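NADPH-ferredoxin reductase FprA (Mycobacterium tuberculosis, PDB 1LQT) catalyses electron transfer between NADPH and ferredoxin through a bound FAD and may supply electrons to P450 systems. Local coordinates at residues 2-10 with 93-104; 123-131 with 138-146. All coordinates share one frame; numbering follows the deposited sequence.

Contact 1 of 2, residues 2-10 with 93-104; sequences RPYYIAIVG and LSERYDAVIYAV. With FAD (flavin-adenine dinucleotide), chain H.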
loop_
_atom_site.group_PDB
_atom_site.type_symbol
_atom_site.label_atom_id
_atom_site.label_comp_id
_atom_site.label_asym_id
_atom_site.label_seq_id
_atom_site.Cartn_x
_atom_site.Cartn_y
_atom_site.Cartn_z
ATOM N N ARG A 2 -8.731 -26.438 -25.252
ATOM C CA ARG A 2 -8.562 -26.022 -23.843
ATOM C C ARG A 2 -8.432 -24.522 -23.735
ATOM O O ARG A 2 -8.008 -23.838 -24.650
ATOM C CB ARG A 2 -7.313 -26.662 -23.275
ATOM C CG ARG A 2 -5.989 -26.141 -23.832
ATOM C CD ARG A 2 -4.834 -26.741 -23.050
ATOM N NE ARG A 2 -3.518 -26.291 -23.425
ATOM C CZ ARG A 2 -2.961 -25.175 -22.964
ATOM N NH1 ARG A 2 -3.636 -24.373 -22.156
ATOM N NH2 ARG A 2 -1.738 -24.862 -23.319
ATOM N N PRO A 3 -8.753 -24.010 -22.574
ATOM C CA PRO A 3 -8.469 -22.604 -22.315
ATOM C C PRO A 3 -6.976 -22.445 -22.052
ATOM O O PRO A 3 -6.296 -23.405 -21.727
ATOM C CB PRO A 3 -9.258 -22.330 -21.027
ATOM C CG PRO A 3 -9.258 -23.616 -20.322
ATOM C CD PRO A 3 -9.343 -24.682 -21.400
ATOM N N TYR A 4 -6.484 -21.220 -22.176
ATOM C CA TYR A 4 -5.206 -20.880 -21.585
ATOM C C TYR A 4 -5.394 -20.834 -20.076
ATOM O O TYR A 4 -6.447 -20.417 -19.596
ATOM C CB TYR A 4 -4.727 -19.515 -22.064
ATOM C CG TYR A 4 -4.288 -19.496 -23.512
ATOM C CD1 TYR A 4 -3.251 -20.281 -23.952
ATOM C CD2 TYR A 4 -4.882 -18.653 -24.421
ATOM C CE1 TYR A 4 -2.841 -20.253 -25.272
ATOM C CE2 TYR A 4 -4.441 -18.599 -25.745
ATOM C CZ TYR A 4 -3.424 -19.416 -26.152
ATOM O OH TYR A 4 -2.976 -19.405 -27.458
ATOM N N TYR A 5 -4.361 -21.245 -19.354
ATOM C CA TYR A 5 -4.358 -21.251 -17.900
ATOM C C TYR A 5 -3.372 -20.184 -17.468
ATOM O O TYR A 5 -2.171 -20.256 -17.763
ATOM C CB TYR A 5 -3.897 -22.591 -17.359
ATOM C CG TYR A 5 -4.855 -23.688 -17.662
ATOM C CD1 TYR A 5 -5.949 -23.918 -16.847
ATOM C CD2 TYR A 5 -4.701 -24.475 -18.781
ATOM C CE1 TYR A 5 -6.865 -24.929 -17.143
ATOM C CE2 TYR A 5 -5.610 -25.494 -19.076
ATOM C CZ TYR A 5 -6.678 -25.690 -18.258
ATOM O OH TYR A 5 -7.580 -26.693 -18.543
ATOM N N ILE A 6 -3.894 -19.205 -16.744
ATOM C CA ILE A 6 -3.071 -18.104 -16.246
ATOM C C ILE A 6 -3.108 -18.099 -14.731
ATOM O O ILE A 6 -4.161 -18.167 -14.133
ATOM C CB ILE A 6 -3.626 -16.754 -16.734
ATOM C CG1 ILE A 6 -3.994 -16.779 -18.226
ATOM C CG2 ILE A 6 -2.639 -15.644 -16.430
ATOM C CD1 ILE A 6 -2.893 -17.044 -19.160
ATOM N N ALA A 7 -1.926 -18.002 -14.137
ATOM C CA ALA A 7 -1.822 -17.814 -12.690
ATOM C C ALA A 7 -1.529 -16.356 -12.446
ATOM O O ALA A 7 -0.714 -15.751 -13.137
ATOM C CB ALA A 7 -0.696 -18.631 -12.104
ATOM N N ILE A 8 -2.182 -15.810 -11.421
ATOM C CA ILE A 8 -1.922 -14.437 -10.972
ATOM C C ILE A 8 -1.502 -14.549 -9.529
ATOM O O ILE A 8 -2.196 -15.164 -8.720
ATOM C CB ILE A 8 -3.148 -13.533 -11.145
ATOM C CG1 ILE A 8 -3.586 -13.469 -12.603
ATOM C CG2 ILE A 8 -2.834 -12.150 -10.605
ATOM C CD1 ILE A 8 -4.840 -12.696 -12.805
ATOM N N VAL A 9 -0.348 -13.966 -9.202
ATOM C CA VAL A 9 0.225 -14.018 -7.863
ATOM C C VAL A 9 -0.050 -12.681 -7.215
ATOM O O VAL A 9 0.483 -11.651 -7.610
ATOM C CB VAL A 9 1.723 -14.338 -7.910
ATOM C CG1 VAL A 9 2.277 -14.380 -6.508
ATOM C CG2 VAL A 9 1.935 -15.670 -8.657
ATOM N N GLY A 10 -0.913 -12.715 -6.203
ATOM C CA GLY A 10 -1.449 -11.552 -5.553
ATOM C C GLY A 10 -2.902 -11.343 -5.934
ATOM O O GLY A 10 -3.369 -11.821 -6.970
ATOM N N LEU A 93 5.302 -22.669 -11.064
ATOM C CA LEU A 93 4.130 -22.071 -11.687
ATOM C C LEU A 93 4.322 -21.940 -13.175
ATOM O O LEU A 93 3.377 -22.128 -13.943
ATOM C CB LEU A 93 3.847 -20.678 -11.089
ATOM C CG LEU A 93 3.388 -20.720 -9.646
ATOM C CD1 LEU A 93 3.313 -19.292 -9.091
ATOM C CD2 LEU A 93 2.055 -21.406 -9.509
ATOM N N SER A 94 5.530 -21.607 -13.603
ATOM C CA SER A 94 5.769 -21.401 -15.021
ATOM C C SER A 94 5.655 -22.712 -15.824
ATOM O O SER A 94 5.382 -22.657 -16.997
ATOM C CB SER A 94 7.098 -20.710 -15.290
ATOM O OG SER A 94 8.143 -21.569 -14.934
ATOM N N GLU A 95 5.789 -23.858 -15.163
ATOM C CA GLU A 95 5.606 -25.170 -15.807
ATOM C C GLU A 95 4.127 -25.542 -15.867
ATOM O O GLU A 95 3.716 -26.304 -16.735
ATOM C CB GLU A 95 6.297 -26.289 -15.021
ATOM C CG GLU A 95 7.804 -26.229 -14.893
ATOM C CD GLU A 95 8.596 -26.394 -16.169
ATOM O OE1 GLU A 95 7.981 -26.534 -17.255
ATOM O OE2 GLU A 95 9.879 -26.380 -16.065
ATOM N N ARG A 96 3.328 -25.041 -14.933
ATOM C CA ARG A 96 1.952 -25.447 -14.822
ATOM C C ARG A 96 0.917 -24.537 -15.440
ATOM O O ARG A 96 -0.259 -24.887 -15.494
ATOM C CB ARG A 96 1.619 -25.645 -13.356
ATOM C CG ARG A 96 2.200 -26.878 -12.813
ATOM C CD ARG A 96 2.020 -26.942 -11.361
ATOM N NE ARG A 96 2.457 -28.210 -10.857
ATOM C CZ ARG A 96 3.690 -28.504 -10.583
ATOM N NH1 ARG A 96 4.666 -27.605 -10.762
ATOM N NH2 ARG A 96 3.949 -29.732 -10.171
ATOM N N TYR A 97 1.333 -23.358 -15.875
ATOM C CA TYR A 97 0.452 -22.389 -16.447
ATOM C C TYR A 97 1.034 -21.896 -17.745
ATOM O O TYR A 97 2.249 -21.904 -17.931
ATOM C CB TYR A 97 0.265 -21.222 -15.452
ATOM C CG TYR A 97 -0.550 -21.593 -14.238
ATOM C CD1 TYR A 97 0.042 -22.119 -13.103
ATOM C CD2 TYR A 97 -1.924 -21.460 -14.250
ATOM C CE1 TYR A 97 -0.706 -22.469 -12.020
ATOM C CE2 TYR A 97 -2.688 -21.808 -13.156
ATOM C CZ TYR A 97 -2.087 -22.318 -12.046
ATOM O OH TYR A 97 -2.815 -22.651 -10.925
ATOM N N ASP A 98 0.165 -21.482 -18.655
ATOM C CA ASP A 98 0.623 -20.853 -19.891
ATOM C C ASP A 98 1.371 -19.560 -19.639
ATOM O O ASP A 98 2.346 -19.260 -20.323
ATOM C CB ASP A 98 -0.536 -20.634 -20.846
ATOM C CG ASP A 98 -1.120 -21.943 -21.339
ATOM O OD1 ASP A 98 -2.251 -22.272 -20.915
ATOM O OD2 ASP A 98 -0.465 -22.645 -22.118
ATOM N N ALA A 99 0.899 -18.788 -18.658
ATOM C CA ALA A 99 1.588 -17.563 -18.263
ATOM C C ALA A 99 1.276 -17.303 -16.805
ATOM O O ALA A 99 0.276 -17.775 -16.278
ATOM C CB ALA A 99 1.153 -16.417 -19.110
ATOM N N VAL A 100 2.165 -16.526 -16.174
ATOM C CA VAL A 100 2.047 -16.184 -14.772
ATOM C C VAL A 100 2.234 -14.679 -14.676
ATOM O O VAL A 100 3.174 -14.128 -15.219
ATOM C CB VAL A 100 3.105 -16.895 -13.920
ATOM C CG1 VAL A 100 2.852 -16.651 -12.443
ATOM C CG2 VAL A 100 3.151 -18.421 -14.217
ATOM N N ILE A 101 1.318 -14.032 -13.958
ATOM C CA ILE A 101 1.382 -12.589 -13.722
ATOM C C ILE A 101 1.673 -12.350 -12.250
ATOM O O ILE A 101 0.909 -12.774 -11.389
ATOM C CB ILE A 101 0.082 -11.902 -14.098
ATOM C CG1 ILE A 101 -0.320 -12.178 -15.556
ATOM C CG2 ILE A 101 0.195 -10.428 -13.845
ATOM C CD1 ILE A 101 -1.635 -11.610 -15.922
ATOM N N TYR A 102 2.788 -11.675 -11.969
ATOM C CA TYR A 102 3.143 -11.275 -10.620
ATOM C C TYR A 102 2.565 -9.900 -10.338
ATOM O O TYR A 102 2.910 -8.925 -10.990
ATOM C CB TYR A 102 4.675 -11.316 -10.441
ATOM C CG TYR A 102 5.110 -12.745 -10.383
ATOM C CD1 TYR A 102 5.365 -13.466 -11.538
ATOM C CD2 TYR A 102 5.187 -13.429 -9.180
ATOM C CE1 TYR A 102 5.636 -14.808 -11.494
ATOM C CE2 TYR A 102 5.477 -14.769 -9.127
ATOM C CZ TYR A 102 5.681 -15.461 -10.283
ATOM O OH TYR A 102 5.916 -16.808 -10.198
ATOM N N ALA A 103 1.710 -9.849 -9.316
ATOM C CA ALA A 103 0.969 -8.675 -8.903
ATOM C C ALA A 103 1.153 -8.512 -7.394
ATOM O O ALA A 103 0.202 -8.300 -6.641
ATOM C CB ALA A 103 -0.502 -8.823 -9.285
ATOM N N VAL A 104 2.410 -8.603 -6.953
ATOM C CA VAL A 104 2.722 -8.764 -5.550
ATOM C C VAL A 104 2.870 -7.453 -4.792
ATOM O O VAL A 104 3.075 -7.448 -3.579
ATOM C CB VAL A 104 4.006 -9.600 -5.364
ATOM C CG1 VAL A 104 3.789 -11.041 -5.771
ATOM C CG2 VAL A 104 5.227 -8.967 -6.074
HETATM P PA FAD H . -1.274 -4.538 -3.551
HETATM O O1A FAD H . -0.228 -4.321 -2.534
HETATM O O2A FAD H . -2.604 -3.897 -3.397
HETATM O O5B FAD H . -1.543 -6.109 -3.683
HETATM C C5B FAD H . -0.442 -7.027 -3.667
HETATM C C4B FAD H . -1.007 -8.371 -3.222
HETATM O O4B FAD H . -0.006 -9.352 -3.482
HETATM C C3B FAD H . -1.333 -8.448 -1.726
HETATM O O3B FAD H . -2.609 -8.994 -1.485
HETATM C C2B FAD H . -0.216 -9.301 -1.187
HETATM O O2B FAD H . -0.492 -9.991 0.010
HETATM C C1B FAD H . 0.062 -10.230 -2.376
HETATM N N9A FAD H . 1.378 -10.854 -2.370
HETATM C C8A FAD H . 2.575 -10.220 -2.171
HETATM N N7A FAD H . 3.600 -11.060 -2.243
HETATM C C5A FAD H . 3.029 -12.298 -2.466
HETATM C C6A FAD H . 3.599 -13.564 -2.617
HETATM N N6A FAD H . 4.902 -13.796 -2.609
HETATM N N1A FAD H . 2.743 -14.599 -2.840
HETATM C C2A FAD H . 1.405 -14.363 -2.909
HETATM N N3A FAD H . 0.796 -13.178 -2.778
HETATM C C4A FAD H . 1.652 -12.175 -2.558
HETATM N N1 FAD H . -5.322 4.326 -3.499
HETATM C C2 FAD H . -6.523 4.953 -3.649
HETATM O O2 FAD H . -7.052 5.046 -4.740
HETATM N N3 FAD H . -7.127 5.514 -2.535
HETATM C C4 FAD H . -6.638 5.407 -1.266
HETATM O O4 FAD H . -7.254 5.903 -0.295
HETATM C C4X FAD H . -5.432 4.715 -1.112
HETATM N N5 FAD H . -4.881 4.541 0.139
HETATM C C5X FAD H . -3.679 3.897 0.269
HETATM C C6 FAD H . -3.112 3.746 1.511
HETATM C C7 FAD H . -1.865 3.171 1.686
HETATM C C7M FAD H . -1.292 3.010 3.068
HETATM C C8 FAD H . -1.188 2.701 0.555
HETATM C C8M FAD H . 0.180 2.089 0.682
HETATM C C9 FAD H . -1.759 2.825 -0.710
HETATM C C9A FAD H . -3.002 3.420 -0.873
HETATM N N10 FAD H . -3.584 3.575 -2.136
HETATM C C10 FAD H . -4.802 4.197 -2.256
HETATM C "C1'" FAD H . -2.940 3.038 -3.370
HETATM C "C2'" FAD H . -3.359 1.593 -3.634
HETATM O "O2'" FAD H . -3.260 0.880 -2.427
HETATM C "C3'" FAD H . -2.434 0.973 -4.699
HETATM O "O3'" FAD H . -2.550 1.669 -5.936
HETATM C "C4'" FAD H . -2.753 -0.474 -5.078
HETATM O "O4'" FAD H . -3.230 -1.214 -3.959
HETATM C "C5'" FAD H . -1.518 -1.156 -5.667
HETATM O "O5'" FAD H . -1.991 -2.412 -6.171
HETATM P P FAD H . -1.082 -3.694 -6.390
HETATM O O1P FAD H . -2.015 -4.703 -6.940
HETATM O O2P FAD H . 0.166 -3.404 -7.159
HETATM O O3P FAD H . -0.571 -4.123 -4.951
#
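Strands 4-9 and 99-102 pair in parallel within the FAD-binding Rossmann-type sheet, with Ala7 beside Val100. The ladder is regular. Ala7 N donates to Ala99 O, Ile101 N to Ala7 O, Val9 N to Ile101 O and Ala103 N to Val9 O.

A salt bridge closes the N-terminal end. Arg2 grips Asp98 end-on, NH1 to OD1 at 2.8 Å and NH2 to OD2 at 2.8 Å. The guanidinium and carboxylate planes are 4° apart, and both oxygens use their syn lone pairs. The anti lone pair of Asp98 OD1 takes the backbone N of Tyr5 at 2.8 Å, so two donors hold this oxygen and the carboxylate is fixed in rotation.

Apolar contacts follow the two faces of the sheet. Ala7 CB sits over the centre of the Tyr97 ring, 3.5 Å from its centroid, in a CH-pi contact. The ring hydroxyl is hydrogen-bonded to Asp37 OD2 on strand 34-40. On the same face, Val9 CG2 lies 3.7 Å from Tyr102 CE2 and also meets Leu93. Ile6, Ile8, Ala99 and Ile101 line the other face.

At the cofactor end, Val9 CG1 is anti to the backbone N (chi1 180°) and reaches the adenine, 3.7 Å from FAD C2A.

Contact 2 of 2, residues 123-131 with 138-146; sequences IAAVDFVGW and FEQVSPDLS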
loop_
_atom_site.group_PDB
_atom_site.type_symbol
_atom_site.label_atom_id
_atom_site.label_comp_id
_atom_site.label_asym_id
_atom_site.label_seq_id
_atom_site.Cartn_x
_atom_site.Cartn_y
_atom_site.Cartn_z
ATOM N N ILE A 123 9.640 3.414 13.358
ATOM C CA ILE A 123 9.011 2.419 12.504
ATOM C C ILE A 123 8.689 3.019 11.158
ATOM O O ILE A 123 8.752 4.224 10.988
ATOM C CB ILE A 123 7.734 1.831 13.171
ATOM C CG1 ILE A 123 6.654 2.891 13.348
ATOM C CG2 ILE A 123 8.079 1.176 14.471
ATOM C CD1 ILE A 123 5.372 2.346 13.956
ATOM N N ALA A 124 8.338 2.161 10.208
ATOM C CA ALA A 124 7.853 2.602 8.919
ATOM C C ALA A 124 6.356 2.701 8.912
ATOM O O ALA A 124 5.655 2.001 9.629
ATOM C CB ALA A 124 8.290 1.644 7.808
ATOM N N ALA A 125 5.843 3.539 8.041
ATOM C CA ALA A 125 4.428 3.571 7.814
ATOM C C ALA A 125 3.904 2.218 7.359
ATOM O O ALA A 125 2.800 1.828 7.723
ATOM C CB ALA A 125 4.029 4.669 6.837
ATOM N N VAL A 126 4.686 1.498 6.551
ATOM C CA VAL A 126 4.245 0.158 6.161
ATOM C C VAL A 126 3.807 -0.642 7.406
ATOM O O VAL A 126 2.763 -1.283 7.425
ATOM C CB VAL A 126 5.363 -0.599 5.429
ATOM C CG1 VAL A 126 4.906 -1.998 5.074
ATOM C CG2 VAL A 126 5.760 0.160 4.166
ATOM N N ASP A 127 4.653 -0.643 8.424
ATOM C CA ASP A 127 4.391 -1.425 9.610
ATOM C C ASP A 127 3.280 -0.804 10.467
ATOM O O ASP A 127 2.511 -1.539 11.061
ATOM C CB ASP A 127 5.642 -1.624 10.449
ATOM C CG ASP A 127 6.733 -2.335 9.714
ATOM O OD1 ASP A 127 7.235 -1.809 8.673
ATOM O OD2 ASP A 127 7.183 -3.419 10.138
ATOM N N PHE A 128 3.202 0.518 10.567
ATOM C CA PHE A 128 2.158 1.152 11.341
ATOM C C PHE A 128 0.784 0.949 10.724
ATOM O O PHE A 128 -0.165 0.589 11.413
ATOM C CB PHE A 128 2.479 2.643 11.519
ATOM C CG PHE A 128 1.510 3.341 12.426
ATOM C CD1 PHE A 128 1.421 3.012 13.749
ATOM C CD2 PHE A 128 0.709 4.357 11.949
ATOM C CE1 PHE A 128 0.517 3.655 14.587
ATOM C CE2 PHE A 128 -0.179 4.984 12.798
ATOM C CZ PHE A 128 -0.269 4.615 14.083
ATOM N N VAL A 129 0.688 1.187 9.426
ATOM C CA VAL A 129 -0.515 0.968 8.661
ATOM C C VAL A 129 -0.939 -0.490 8.720
ATOM O O VAL A 129 -2.110 -0.822 8.938
ATOM C CB VAL A 129 -0.331 1.409 7.202
ATOM C CG1 VAL A 129 -1.547 1.028 6.361
ATOM C CG2 VAL A 129 -0.052 2.915 7.098
ATOM N N GLY A 130 0.004 -1.393 8.466
ATOM C CA GLY A 130 -0.334 -2.795 8.548
ATOM C C GLY A 130 -0.916 -3.146 9.909
ATOM O O GLY A 130 -1.870 -3.902 10.023
ATOM N N TRP A 131 -0.305 -2.599 10.954
ATOM C CA TRP A 131 -0.786 -2.844 12.299
ATOM C C TRP A 131 -2.195 -2.278 12.519
ATOM O O TRP A 131 -3.076 -2.992 12.995
ATOM C CB TRP A 131 0.225 -2.279 13.299
ATOM C CG TRP A 131 -0.194 -2.364 14.717
ATOM C CD1 TRP A 131 -0.196 -3.453 15.530
ATOM C CD2 TRP A 131 -0.649 -1.284 15.511
ATOM N NE1 TRP A 131 -0.619 -3.115 16.791
ATOM C CE2 TRP A 131 -0.902 -1.779 16.801
ATOM C CE3 TRP A 131 -0.834 0.066 15.271
ATOM C CZ2 TRP A 131 -1.359 -0.953 17.839
ATOM C CZ3 TRP A 131 -1.276 0.875 16.289
ATOM C CH2 TRP A 131 -1.538 0.365 17.535
ATOM N N PHE A 138 1.729 -7.839 10.706
ATOM C CA PHE A 138 2.079 -6.644 11.492
ATOM C C PHE A 138 1.353 -6.595 12.829
ATOM O O PHE A 138 1.284 -5.557 13.474
ATOM C CB PHE A 138 1.792 -5.392 10.651
ATOM C CG PHE A 138 2.611 -5.350 9.382
ATOM C CD1 PHE A 138 3.931 -4.942 9.405
ATOM C CD2 PHE A 138 2.081 -5.766 8.180
ATOM C CE1 PHE A 138 4.685 -4.965 8.255
ATOM C CE2 PHE A 138 2.835 -5.767 7.030
ATOM C CZ PHE A 138 4.115 -5.349 7.061
ATOM N N GLU A 139 0.809 -7.735 13.258
ATOM C CA GLU A 139 0.009 -7.781 14.475
ATOM C C GLU A 139 0.787 -7.357 15.707
ATOM O O GLU A 139 0.212 -6.814 16.624
ATOM C CB GLU A 139 -0.559 -9.170 14.693
ATOM C CG GLU A 139 -1.703 -9.171 15.700
ATOM C CD GLU A 139 -2.124 -10.527 16.218
ATOM O OE1 GLU A 139 -1.428 -11.524 15.965
ATOM O OE2 GLU A 139 -3.200 -10.611 16.857
ATOM N N GLN A 140 2.083 -7.600 15.702
ATOM C CA GLN A 140 2.939 -7.342 16.856
ATOM C C GLN A 140 3.748 -6.070 16.784
ATOM O O GLN A 140 4.632 -5.862 17.620
ATOM C CB GLN A 140 3.861 -8.529 17.125
ATOM C CG GLN A 140 3.221 -9.901 17.261
ATOM C CD GLN A 140 1.958 -9.952 18.084
ATOM O OE1 GLN A 140 1.811 -9.267 19.112
ATOM N NE2 GLN A 140 1.035 -10.799 17.650
ATOM N N VAL A 141 3.472 -5.195 15.833
ATOM C CA VAL A 141 4.216 -3.947 15.756
ATOM C C VAL A 141 4.045 -3.183 17.067
ATOM O O VAL A 141 4.995 -2.665 17.623
ATOM C CB VAL A 141 3.796 -3.132 14.545
ATOM C CG1 VAL A 141 4.444 -1.739 14.551
ATOM C CG2 VAL A 141 4.165 -3.850 13.255
ATOM N N SER A 142 2.808 -3.082 17.527
ATOM C CA SER A 142 2.463 -2.645 18.874
ATOM C C SER A 142 3.269 -1.437 19.350
ATOM O O SER A 142 3.975 -1.486 20.349
ATOM C CB SER A 142 2.646 -3.810 19.822
ATOM O OG SER A 142 1.876 -4.915 19.385
ATOM N N PRO A 143 3.148 -0.333 18.639
ATOM C CA PRO A 143 3.917 0.845 19.007
ATOM C C PRO A 143 3.385 1.449 20.293
ATOM O O PRO A 143 2.198 1.370 20.591
ATOM C CB PRO A 143 3.665 1.781 17.838
ATOM C CG PRO A 143 2.304 1.433 17.389
ATOM C CD PRO A 143 2.235 -0.057 17.514
ATOM N N ASP A 144 4.285 2.060 21.046
ATOM C CA ASP A 144 3.900 2.834 22.217
ATOM C C ASP A 144 3.393 4.184 21.738
ATOM O O ASP A 144 4.158 4.982 21.174
ATOM C CB ASP A 144 5.109 2.978 23.145
ATOM C CG ASP A 144 4.803 3.713 24.434
ATOM O OD1 ASP A 144 3.726 4.306 24.584
ATOM O OD2 ASP A 144 5.666 3.738 25.332
ATOM N N LEU A 145 2.104 4.428 21.936
ATOM C CA LEU A 145 1.448 5.639 21.502
ATOM C C LEU A 145 1.146 6.563 22.675
ATOM O O LEU A 145 0.299 7.438 22.568
ATOM C CB LEU A 145 0.166 5.297 20.743
ATOM C CG LEU A 145 0.393 4.393 19.541
ATOM C CD1 LEU A 145 -0.923 4.171 18.804
ATOM C CD2 LEU A 145 1.438 4.961 18.610
ATOM N N SER A 146 1.871 6.413 23.777
ATOM C CA SER A 146 1.596 7.186 24.992
ATOM C C SER A 146 2.342 8.509 25.082
ATOM O O SER A 146 2.030 9.314 25.944
ATOM C CB SER A 146 1.890 6.352 26.246
ATOM O OG SER A 146 3.268 6.145 26.422
HETATM O O HOH W 1 -0.836 -4.542 19.338
#
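The indole of Trp131 carries Pro143 on one face. Pro143 CD stands 3.5 Å from the centroid of the six-membered ring, 4° off its normal, in a CH-pi contact. Ser142 N lies over the same ring system. The carbonyl oxygens of Phe138 and Glu139 lie at the indole edge; Trp131 CD1 is 3.3 Å from Phe138 O. The Phe138 ring has Val126 O over one face. In one of its two conformers, Asp127 puts OD2 at the edge of this ring, 3.5 Å from Phe138 CE1. Pro143 CG touches the edge of the Phe128 ring.

Val141 CG2 rests 3.9 Å from Asp127 CB, and Ile123 CD1 meets Val141 CG1 and Pro143 CB. Trp131 CG is anti to the backbone N (chi1 175°), which lays the indole along the chain from Phe138 to Leu145. His181 stacks on Trp131.

Segment 138-146 folds back on helix 125-132 and leads into strand 149-153 of the parallel sheet, consistent with a Rossmann-type NADP+ domain. The contact is held mainly by apolar and ring packing. Its polar link is one water, which accepts from Trp131 NE1 at 2.9 Å and pairs with Ser142 OG, so the buried indole keeps its N-H satisfied.

From the N terminus, the chain enters strand 4-9, passes through helix 13-28 and strands 34-40 and 76-80, and returns by helix 90-96 to strand 99-102. Contact 1 closes this long loop in the sheet that holds the FAD adenine. The chain then reaches strand 122-124, at the edge of the second sheet, which is all parallel. Contact 2 closes a much shorter loop there, joining helix 125-132 to the segment that leads into strand 149-153. The two contacts follow in series and neither nest nor cross. The centres of contact 1 and contact 2 are about 34 Å apart. FAD lies with its adenine at contact 1 and also touches Val129, which takes no part in contact 2.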